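Local coordinates for LPXTG cell wall anchor domain-containing protein (Lactobacillus rhamnosus, PDB 7CBS) that serves as the basal subunit of the sortase-assembled SpaCBA pilus, where it probably anchors the fibre to the cell wall and also takes part in adhesion, at residues A[74-79]-A[98-103]; A[31-36]-A[66-71]; A[70-75]-A[126-131]. All coordinates share one frame; numbering follows the deposited sequence.

Contact 1: residues A[74-79]-A[98-103]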
loop_
_atom_site.group_PDB
_atom_site.type_symbol
_atom_site.label_atom_id
_atom_site.label_comp_id
_atom_site.label_asym_id
_atom_site.label_seq_id
_atom_site.Cartn_x
_atom_site.Cartn_y
_atom_site.Cartn_z
ATOM N N THR A 74 16.509 6.661 -8.544
ATOM C CA THR A 74 16.857 7.367 -7.277
ATOM C C THR A 74 18.270 7.963 -7.347
ATOM O O THR A 74 18.410 9.176 -7.074
ATOM C CB THR A 74 16.750 6.438 -6.061
ATOM O OG1 THR A 74 15.425 5.906 -6.010
ATOM C CG2 THR A 74 17.060 7.150 -4.760
ATOM N N ALA A 75 19.274 7.143 -7.680
ATOM C CA ALA A 75 20.712 7.515 -7.672
ATOM C C ALA A 75 20.985 8.580 -8.740
ATOM O O ALA A 75 21.646 9.587 -8.406
ATOM C CB ALA A 75 21.586 6.303 -7.885
ATOM N N ASP A 76 20.520 8.353 -9.973
ATOM C CA ASP A 76 20.677 9.297 -11.113
ATOM C C ASP A 76 19.949 10.604 -10.785
ATOM O O ASP A 76 20.516 11.677 -11.067
ATOM C CB ASP A 76 20.171 8.697 -12.429
ATOM C CG ASP A 76 21.057 7.590 -12.978
ATOM O OD1 ASP A 76 22.251 7.571 -12.622
ATOM O OD2 ASP A 76 20.548 6.751 -13.755
ATOM N N PHE A 77 18.754 10.516 -10.197
ATOM C CA PHE A 77 17.904 11.691 -9.866
ATOM C C PHE A 77 18.658 12.619 -8.907
ATOM O O PHE A 77 18.782 13.807 -9.236
ATOM C CB PHE A 77 16.546 11.281 -9.286
ATOM C CG PHE A 77 15.629 12.456 -9.046
ATOM C CD1 PHE A 77 14.858 12.976 -10.075
ATOM C CD2 PHE A 77 15.573 13.078 -7.807
ATOM C CE1 PHE A 77 14.035 14.075 -9.868
ATOM C CE2 PHE A 77 14.750 14.175 -7.599
ATOM C CZ PHE A 77 13.979 14.673 -8.632
ATOM N N TRP A 78 19.138 12.103 -7.773
ATOM C CA TRP A 78 19.791 12.923 -6.712
ATOM C C TRP A 78 21.169 13.409 -7.177
ATOM O O TRP A 78 21.611 14.455 -6.684
ATOM C CB TRP A 78 19.885 12.157 -5.387
ATOM C CG TRP A 78 18.542 11.869 -4.798
ATOM C CD1 TRP A 78 18.047 10.654 -4.423
ATOM C CD2 TRP A 78 17.495 12.825 -4.556
ATOM N NE1 TRP A 78 16.772 10.792 -3.946
ATOM C CE2 TRP A 78 16.407 12.111 -4.018
ATOM C CE3 TRP A 78 17.376 14.212 -4.730
ATOM C CZ2 TRP A 78 15.214 12.736 -3.659
ATOM C CZ3 TRP A 78 16.197 14.827 -4.374
ATOM C CH2 TRP A 78 15.130 14.095 -3.853
ATOM N N GLN A 79 21.803 12.668 -8.089
ATOM C CA GLN A 79 23.100 13.031 -8.715
ATOM C C GLN A 79 22.875 14.253 -9.614
ATOM O O GLN A 79 23.728 15.155 -9.601
ATOM C CB GLN A 79 23.665 11.828 -9.476
ATOM N N ASP A 98 13.022 10.866 -23.483
ATOM C CA ASP A 98 13.198 9.566 -24.187
ATOM C C ASP A 98 14.692 9.312 -24.425
ATOM O O ASP A 98 15.044 8.162 -24.747
ATOM C CB ASP A 98 12.399 9.524 -25.494
ATOM C CG ASP A 98 10.929 9.181 -25.311
ATOM O OD1 ASP A 98 10.509 8.975 -24.161
ATOM O OD2 ASP A 98 10.216 9.107 -26.330
ATOM N N SER A 99 15.529 10.347 -24.284
ATOM C CA SER A 99 17.013 10.255 -24.307
ATOM C C SER A 99 17.488 9.318 -23.190
ATOM O O SER A 99 18.189 8.336 -23.503
ATOM C CB SER A 99 17.647 11.617 -24.180
ATOM O OG SER A 99 17.159 12.497 -25.181
ATOM N N TYR A 100 17.097 9.613 -21.944
ATOM C CA TYR A 100 17.531 8.899 -20.713
ATOM C C TYR A 100 17.256 7.399 -20.850
ATOM O O TYR A 100 16.068 7.023 -20.944
ATOM C CB TYR A 100 16.826 9.461 -19.474
ATOM C CG TYR A 100 17.172 8.745 -18.191
ATOM C CD1 TYR A 100 18.437 8.848 -17.632
ATOM C CD2 TYR A 100 16.239 7.961 -17.536
ATOM C CE1 TYR A 100 18.764 8.187 -16.457
ATOM C CE2 TYR A 100 16.551 7.293 -16.363
ATOM C CZ TYR A 100 17.818 7.397 -15.826
ATOM O OH TYR A 100 18.119 6.747 -14.662
ATOM N N GLN A 101 18.317 6.586 -20.867
ATOM C CA GLN A 101 18.239 5.096 -20.887
ATOM C C GLN A 101 18.557 4.586 -19.486
ATOM O O GLN A 101 19.720 4.557 -19.101
ATOM C CB GLN A 101 19.180 4.488 -21.934
ATOM C CG GLN A 101 18.921 3.007 -22.200
ATOM C CD GLN A 101 17.471 2.672 -22.474
ATOM O OE1 GLN A 101 16.764 3.384 -23.184
ATOM N NE2 GLN A 101 17.010 1.569 -21.908
ATOM N N PRO A 102 17.545 4.181 -18.678
ATOM C CA PRO A 102 17.803 3.711 -17.313
ATOM C C PRO A 102 18.673 2.432 -17.309
ATOM O O PRO A 102 18.637 1.670 -18.281
ATOM C CB PRO A 102 16.403 3.383 -16.761
ATOM C CG PRO A 102 15.424 4.076 -17.702
ATOM C CD PRO A 102 16.115 4.136 -19.044
ATOM N N ALA A 103 19.444 2.222 -16.239
ATOM C CA ALA A 103 20.178 0.959 -15.970
ATOM C C ALA A 103 19.195 -0.212 -16.078
ATOM O O ALA A 103 18.111 -0.111 -15.488
ATOM C CB ALA A 103 20.831 1.010 -14.611
#
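D76 lies in the first turn of helix 74-84 and Y100 in the irregular loop 98-103, and the two backbones stay well apart, the nearest CA atoms, those of D76 and P102, being 8.8 Å from each other. The helix is regular here, with W78 N bonded to T74 O and Q79 N to A75 O. In this pilin D1 domain both helices, 74-84 and 88-95, form an excursion between the antiparallel neighbouring strands 67-72 and 107-112, and the contact ties the start of that excursion to the loop by which the chain returns to the sheet. Just 86 Å² is buried, so the link is a single polar clasp at the surface and illustrates how one side-chain bond can pin a loop to a helix. Y100 OH donates to D76 OD2 over 2.6 Å, using the anti lone pair of that oxygen, the one turned away from OD1. The carboxylate oxygen sits at the edge of the phenol, in the ring plane, while the carboxylate plane itself stands 88° to the ring. With CG of Y100 anti to its own nitrogen (chi1 178°), the ring extends from the loop toward the helix, and its side chain also touches L95 of helix 88-95. A phenylalanine here lacks the hydroxyl and would probably leave D76 OD2 without this donor and the carboxylate more at liberty to turn. Because D76 belongs to the N-terminal turn, its negative charge is likely to be favoured by the helix dipole as well. On the loop side the chain turns past the ring, and P102 N lies 4.0 Å above the plane of Y100 on one face, displaced toward the rim.

Contact 2: residues A[31-36]-A[66-71]; sequences VVLHKL and VTFTVY
L33 and F68 meet where strands 28-34 and 67-72 face each other across the core of the curled mixed sheet, running in opposite senses without a backbone bond between them; their CA atoms are 8.2 Å apart. This is layer-to-layer packing of the kind found inside beta-sandwiches, and it is tight only where L33 meets F68. L33 crosses F68 at about a right angle and lays CD2 over one face of the ring, a CH-pi contact 3.6 Å from the centroid and 20° off the normal. Its other methyl, CD1, reaches the same ring at CD2 of F68, 3.3 Å away, so both branches of the leucine grip the aromatic.

Beyond the ring the packing slackens. K35 CB approaches F68 CE1 obliquely, and its chain then bends at chi2 (70°). The amine leaves this apolar company: NZ is hydrogen-bonded to S149 OG and E147 O, with a long, weak ion pair to E139. H34 is turned away from segment 66-71, and its NE2 is hydrogen-bonded to D169 OD1. On the looser flank the remaining contact is K35 CG against V66 CG2, at 4.2 Å.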
loop_
_atom_site.group_PDB
_atom_site.type_symbol
_atom_site.label_atom_id
_atom_site.label_comp_id
_atom_site.label_asym_id
_atom_site.label_seq_id
_atom_site.Cartn_x
_atom_site.Cartn_y
_atom_site.Cartn_z
ATOM N N VAL A 31 1.138 2.857 -6.030
ATOM C CA VAL A 31 0.989 3.827 -7.155
ATOM C C VAL A 31 0.066 3.200 -8.199
ATOM O O VAL A 31 0.421 2.132 -8.740
ATOM C CB VAL A 31 2.344 4.210 -7.780
ATOM C CG1 VAL A 31 2.156 5.033 -9.045
ATOM C CG2 VAL A 31 3.239 4.934 -6.784
ATOM N N VAL A 32 -1.075 3.844 -8.451
ATOM C CA VAL A 32 -2.029 3.478 -9.537
ATOM C C VAL A 32 -1.934 4.562 -10.616
ATOM O O VAL A 32 -2.211 5.735 -10.304
ATOM C CB VAL A 32 -3.460 3.315 -8.992
ATOM C CG1 VAL A 32 -4.377 2.628 -9.997
ATOM C CG2 VAL A 32 -3.463 2.555 -7.675
ATOM N N LEU A 33 -1.483 4.188 -11.817
ATOM C CA LEU A 33 -1.497 5.053 -13.026
ATOM C C LEU A 33 -2.827 4.852 -13.754
ATOM O O LEU A 33 -3.177 3.684 -14.003
ATOM C CB LEU A 33 -0.316 4.694 -13.930
ATOM C CG LEU A 33 0.056 5.789 -14.924
ATOM C CD1 LEU A 33 1.523 5.691 -15.314
ATOM C CD2 LEU A 33 -0.850 5.739 -16.143
ATOM N N HIS A 34 -3.519 5.946 -14.089
ATOM C CA HIS A 34 -4.814 5.954 -14.823
ATOM C C HIS A 34 -4.586 6.416 -16.267
ATOM O O HIS A 34 -4.250 7.600 -16.462
ATOM C CB HIS A 34 -5.833 6.855 -14.118
ATOM C CG HIS A 34 -6.121 6.479 -12.704
ATOM N ND1 HIS A 34 -7.381 6.089 -12.285
ATOM C CD2 HIS A 34 -5.338 6.481 -11.603
ATOM C CE1 HIS A 34 -7.355 5.851 -10.989
ATOM N NE2 HIS A 34 -6.109 6.075 -10.548
ATOM N N LYS A 35 -4.755 5.509 -17.235
ATOM C CA LYS A 35 -4.749 5.809 -18.692
ATOM C C LYS A 35 -6.199 5.995 -19.154
ATOM O O LYS A 35 -6.876 4.977 -19.401
ATOM C CB LYS A 35 -4.032 4.688 -19.455
ATOM C CG LYS A 35 -3.955 4.853 -20.966
ATOM C CD LYS A 35 -3.040 5.960 -21.420
ATOM C CE LYS A 35 -2.984 6.079 -22.926
ATOM N NZ LYS A 35 -2.452 7.393 -23.357
ATOM N N LEU A 36 -6.643 7.255 -19.238
ATOM C CA LEU A 36 -7.959 7.694 -19.781
ATOM C C LEU A 36 -7.739 8.328 -21.162
ATOM O O LEU A 36 -6.567 8.590 -21.513
ATOM C CB LEU A 36 -8.570 8.716 -18.816
ATOM C CG LEU A 36 -8.963 8.177 -17.442
ATOM C CD1 LEU A 36 -9.137 9.298 -16.428
ATOM C CD2 LEU A 36 -10.225 7.348 -17.549
ATOM N N VAL A 66 -2.793 -1.502 -21.803
ATOM C CA VAL A 66 -1.628 -0.590 -22.031
ATOM C C VAL A 66 -0.564 -0.889 -20.969
ATOM O O VAL A 66 -0.876 -0.736 -19.767
ATOM C CB VAL A 66 -2.051 0.892 -22.000
ATOM C CG1 VAL A 66 -0.899 1.817 -22.359
ATOM C CG2 VAL A 66 -3.245 1.156 -22.907
ATOM N N THR A 67 0.640 -1.287 -21.401
ATOM C CA THR A 67 1.760 -1.723 -20.526
ATOM C C THR A 67 2.559 -0.500 -20.066
ATOM O O THR A 67 3.218 0.140 -20.915
ATOM C CB THR A 67 2.681 -2.723 -21.237
ATOM O OG1 THR A 67 1.889 -3.788 -21.761
ATOM C CG2 THR A 67 3.742 -3.298 -20.323
ATOM N N PHE A 68 2.488 -0.191 -18.768
ATOM C CA PHE A 68 3.360 0.783 -18.071
ATOM C C PHE A 68 4.449 0.009 -17.323
ATOM O O PHE A 68 4.133 -1.017 -16.694
ATOM C CB PHE A 68 2.539 1.683 -17.144
ATOM C CG PHE A 68 1.780 2.771 -17.863
ATOM C CD1 PHE A 68 0.534 2.519 -18.418
ATOM C CD2 PHE A 68 2.322 4.040 -18.008
ATOM C CE1 PHE A 68 -0.157 3.517 -19.089
ATOM C CE2 PHE A 68 1.624 5.037 -18.670
ATOM C CZ PHE A 68 0.384 4.777 -19.204
ATOM N N THR A 69 5.690 0.496 -17.414
ATOM C CA THR A 69 6.902 -0.053 -16.754
ATOM C C THR A 69 7.423 1.005 -15.777
ATOM O O THR A 69 7.510 2.182 -16.184
ATOM C CB THR A 69 7.947 -0.459 -17.804
ATOM O OG1 THR A 69 7.314 -1.318 -18.754
ATOM C CG2 THR A 69 9.160 -1.154 -17.219
ATOM N N VAL A 70 7.745 0.600 -14.544
ATOM C CA VAL A 70 8.266 1.496 -13.467
ATOM C C VAL A 70 9.745 1.162 -13.238
ATOM O O VAL A 70 10.069 -0.036 -13.109
ATOM C CB VAL A 70 7.434 1.400 -12.169
ATOM C CG1 VAL A 70 7.385 -0.013 -11.596
ATOM C CG2 VAL A 70 7.918 2.385 -11.114
ATOM N N TYR A 71 10.604 2.187 -13.231
ATOM C CA TYR A 71 12.075 2.087 -13.033
ATOM C C TYR A 71 12.480 2.881 -11.790
ATOM O O TYR A 71 11.894 3.947 -11.553
ATOM C CB TYR A 71 12.837 2.644 -14.239
ATOM C CG TYR A 71 12.457 2.062 -15.575
ATOM C CD1 TYR A 71 11.359 2.536 -16.274
ATOM C CD2 TYR A 71 13.208 1.053 -16.153
ATOM C CE1 TYR A 71 11.005 2.007 -17.505
ATOM C CE2 TYR A 71 12.877 0.525 -17.390
ATOM C CZ TYR A 71 11.767 0.999 -18.068
ATOM O OH TYR A 71 11.425 0.479 -19.282
#

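Contact 3: residues A[70-75]-A[126-131]; sequences VYDVTA and LRQGQH
Q128 reaches across to T74 and D72, and its side chain can be followed atom by atom along the start of helix 74-84. CB lies against the threonine, 3.7 Å from T74 OG1, with the T74 CB and CG2 atoms a little farther off. CG rests against a pair of oxygens that are bonded to each other, 3.5 Å from T74 OG1 and equally far from D72 OD1. There the chain bends, chi2 being -76°, and the bend carries the amide over the aspartate: CD of Q128 stands 3.8 Å from D72 OD2, and the amide and carboxylate planes are stacked, only 25° apart. Neither OE1 nor NE2 makes a hydrogen bond to D72; NE2 finds a weak one with the hydroxyl of Y135.

The carboxylate under this amide is held in place by an Asx turn at the helix start. T74 N donates to D72 OD1 over 3.1 Å at 157°, coming from above the carboxylate plane, and T74 OG1 gives the same oxygen a short second bond of 2.5 Å nearly in line with the C-O bond. Two donors from one residue thus fix the rotation of the aspartate, while T74 OG1 is also bonded to V134 N on strand 131-141, joining the helix start to the sheet. The partner segment is the tip of a beta-hairpin between strands 118-128 and 131-141, where Q128 N bonds H131 O and the backbone angles of G129 and Q130 fit a type II' turn. Its far limb supplies the last touch: with OG1 of T74 placed beside the backbone N, the methyl CG2 is directed to the hairpin and meets H131 CB at 3.9 Å.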
loop_
_atom_site.group_PDB
_atom_site.type_symbol
_atom_site.label_atom_id
_atom_site.label_comp_id
_atom_site.label_asym_id
_atom_site.label_seq_id
_atom_site.Cartn_x
_atom_site.Cartn_y
_atom_site.Cartn_z
ATOM N N VAL A 70 7.745 0.600 -14.544
ATOM C CA VAL A 70 8.266 1.496 -13.467
ATOM C C VAL A 70 9.745 1.162 -13.238
ATOM O O VAL A 70 10.069 -0.036 -13.109
ATOM C CB VAL A 70 7.434 1.400 -12.169
ATOM C CG1 VAL A 70 7.385 -0.013 -11.596
ATOM C CG2 VAL A 70 7.918 2.385 -11.114
ATOM N N TYR A 71 10.604 2.187 -13.231
ATOM C CA TYR A 71 12.075 2.087 -13.033
ATOM C C TYR A 71 12.480 2.881 -11.790
ATOM O O TYR A 71 11.894 3.947 -11.553
ATOM C CB TYR A 71 12.837 2.644 -14.239
ATOM C CG TYR A 71 12.457 2.062 -15.575
ATOM C CD1 TYR A 71 11.359 2.536 -16.274
ATOM C CD2 TYR A 71 13.208 1.053 -16.153
ATOM C CE1 TYR A 71 11.005 2.007 -17.505
ATOM C CE2 TYR A 71 12.877 0.525 -17.390
ATOM C CZ TYR A 71 11.767 0.999 -18.068
ATOM O OH TYR A 71 11.425 0.479 -19.282
ATOM N N ASP A 72 13.465 2.374 -11.045
ATOM C CA ASP A 72 14.156 3.084 -9.934
ATOM C C ASP A 72 15.195 4.028 -10.543
ATOM O O ASP A 72 16.152 3.513 -11.147
ATOM C CB ASP A 72 14.775 2.082 -8.955
ATOM C CG ASP A 72 15.684 2.699 -7.902
ATOM O OD1 ASP A 72 15.461 3.877 -7.535
ATOM O OD2 ASP A 72 16.618 1.996 -7.454
ATOM N N VAL A 73 15.011 5.346 -10.399
ATOM C CA VAL A 73 15.949 6.388 -10.928
ATOM C C VAL A 73 16.530 7.207 -9.765
ATOM O O VAL A 73 17.034 8.317 -10.027
ATOM C CB VAL A 73 15.257 7.298 -11.968
ATOM C CG1 VAL A 73 14.641 6.492 -13.099
ATOM C CG2 VAL A 73 14.209 8.219 -11.347
ATOM N N THR A 74 16.509 6.661 -8.544
ATOM C CA THR A 74 16.857 7.367 -7.277
ATOM C C THR A 74 18.270 7.963 -7.347
ATOM O O THR A 74 18.410 9.176 -7.074
ATOM C CB THR A 74 16.750 6.438 -6.061
ATOM O OG1 THR A 74 15.425 5.906 -6.010
ATOM C CG2 THR A 74 17.060 7.150 -4.760
ATOM N N ALA A 75 19.274 7.143 -7.680
ATOM C CA ALA A 75 20.712 7.515 -7.672
ATOM C C ALA A 75 20.985 8.580 -8.740
ATOM O O ALA A 75 21.646 9.587 -8.406
ATOM C CB ALA A 75 21.586 6.303 -7.885
ATOM N N LEU A 126 9.545 3.482 -0.313
ATOM C CA LEU A 126 9.660 4.951 -0.120
ATOM C C LEU A 126 11.137 5.361 -0.182
ATOM O O LEU A 126 11.405 6.519 -0.559
ATOM C CB LEU A 126 9.034 5.341 1.223
ATOM C CG LEU A 126 7.511 5.300 1.271
ATOM C CD1 LEU A 126 7.027 5.505 2.721
ATOM C CD2 LEU A 126 6.916 6.331 0.298
ATOM N N ARG A 127 12.050 4.443 0.156
ATOM C CA ARG A 127 13.515 4.692 0.207
ATOM C C ARG A 127 14.250 3.623 -0.608
ATOM O O ARG A 127 13.839 2.444 -0.545
ATOM C CB ARG A 127 14.010 4.688 1.659
ATOM N N GLN A 128 15.300 4.030 -1.334
ATOM C CA GLN A 128 16.268 3.121 -2.007
ATOM C C GLN A 128 17.649 3.395 -1.401
ATOM O O GLN A 128 18.356 4.281 -1.910
ATOM C CB GLN A 128 16.239 3.312 -3.527
ATOM C CG GLN A 128 14.881 3.033 -4.157
ATOM C CD GLN A 128 14.535 1.567 -4.290
ATOM O OE1 GLN A 128 15.268 0.678 -3.862
ATOM N NE2 GLN A 128 13.383 1.300 -4.888
ATOM N N GLY A 129 18.000 2.655 -0.344
ATOM C CA GLY A 129 19.150 2.949 0.531
ATOM C C GLY A 129 18.747 3.913 1.631
ATOM O O GLY A 129 17.726 3.650 2.293
ATOM N N GLN A 130 19.499 5.004 1.805
ATOM C CA GLN A 130 19.225 6.062 2.815
ATOM C C GLN A 130 18.376 7.177 2.187
ATOM O O GLN A 130 17.919 8.055 2.945
ATOM C CB GLN A 130 20.534 6.639 3.359
ATOM N N HIS A 131 18.175 7.137 0.866
ATOM C CA HIS A 131 17.593 8.243 0.053
ATOM C C HIS A 131 16.104 7.983 -0.197
ATOM O O HIS A 131 15.729 6.807 -0.393
ATOM C CB HIS A 131 18.343 8.399 -1.277
ATOM C CG HIS A 131 19.806 8.647 -1.118
ATOM N ND1 HIS A 131 20.737 8.202 -2.039
ATOM C CD2 HIS A 131 20.505 9.285 -0.154
ATOM C CE1 HIS A 131 21.942 8.537 -1.637
ATOM N NE2 HIS A 131 21.827 9.205 -0.485
#

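In the fold
Contacts 1 and 3 are neighbours, their centres 11 Å apart, because both use the start of helix 74-84: one binds it to the returning loop, the other to the hairpin tip. They also touch directly, V73 CG1 lying 3.8 Å from Y100 OH and W78 CD1 3.9 Å from H131 CB. Contact 2 lies across the chain's centre, 19 Å from contact 1 and 18 Å from contact 3, yet strand 67-72 leads from it, through V73 alone, into the helix, and Y71 CD2 packs on P102 CB at 4.0 Å. The magnesium ion, bound at T28 and D123, is remote, about 12 Å from the Q128 side chain.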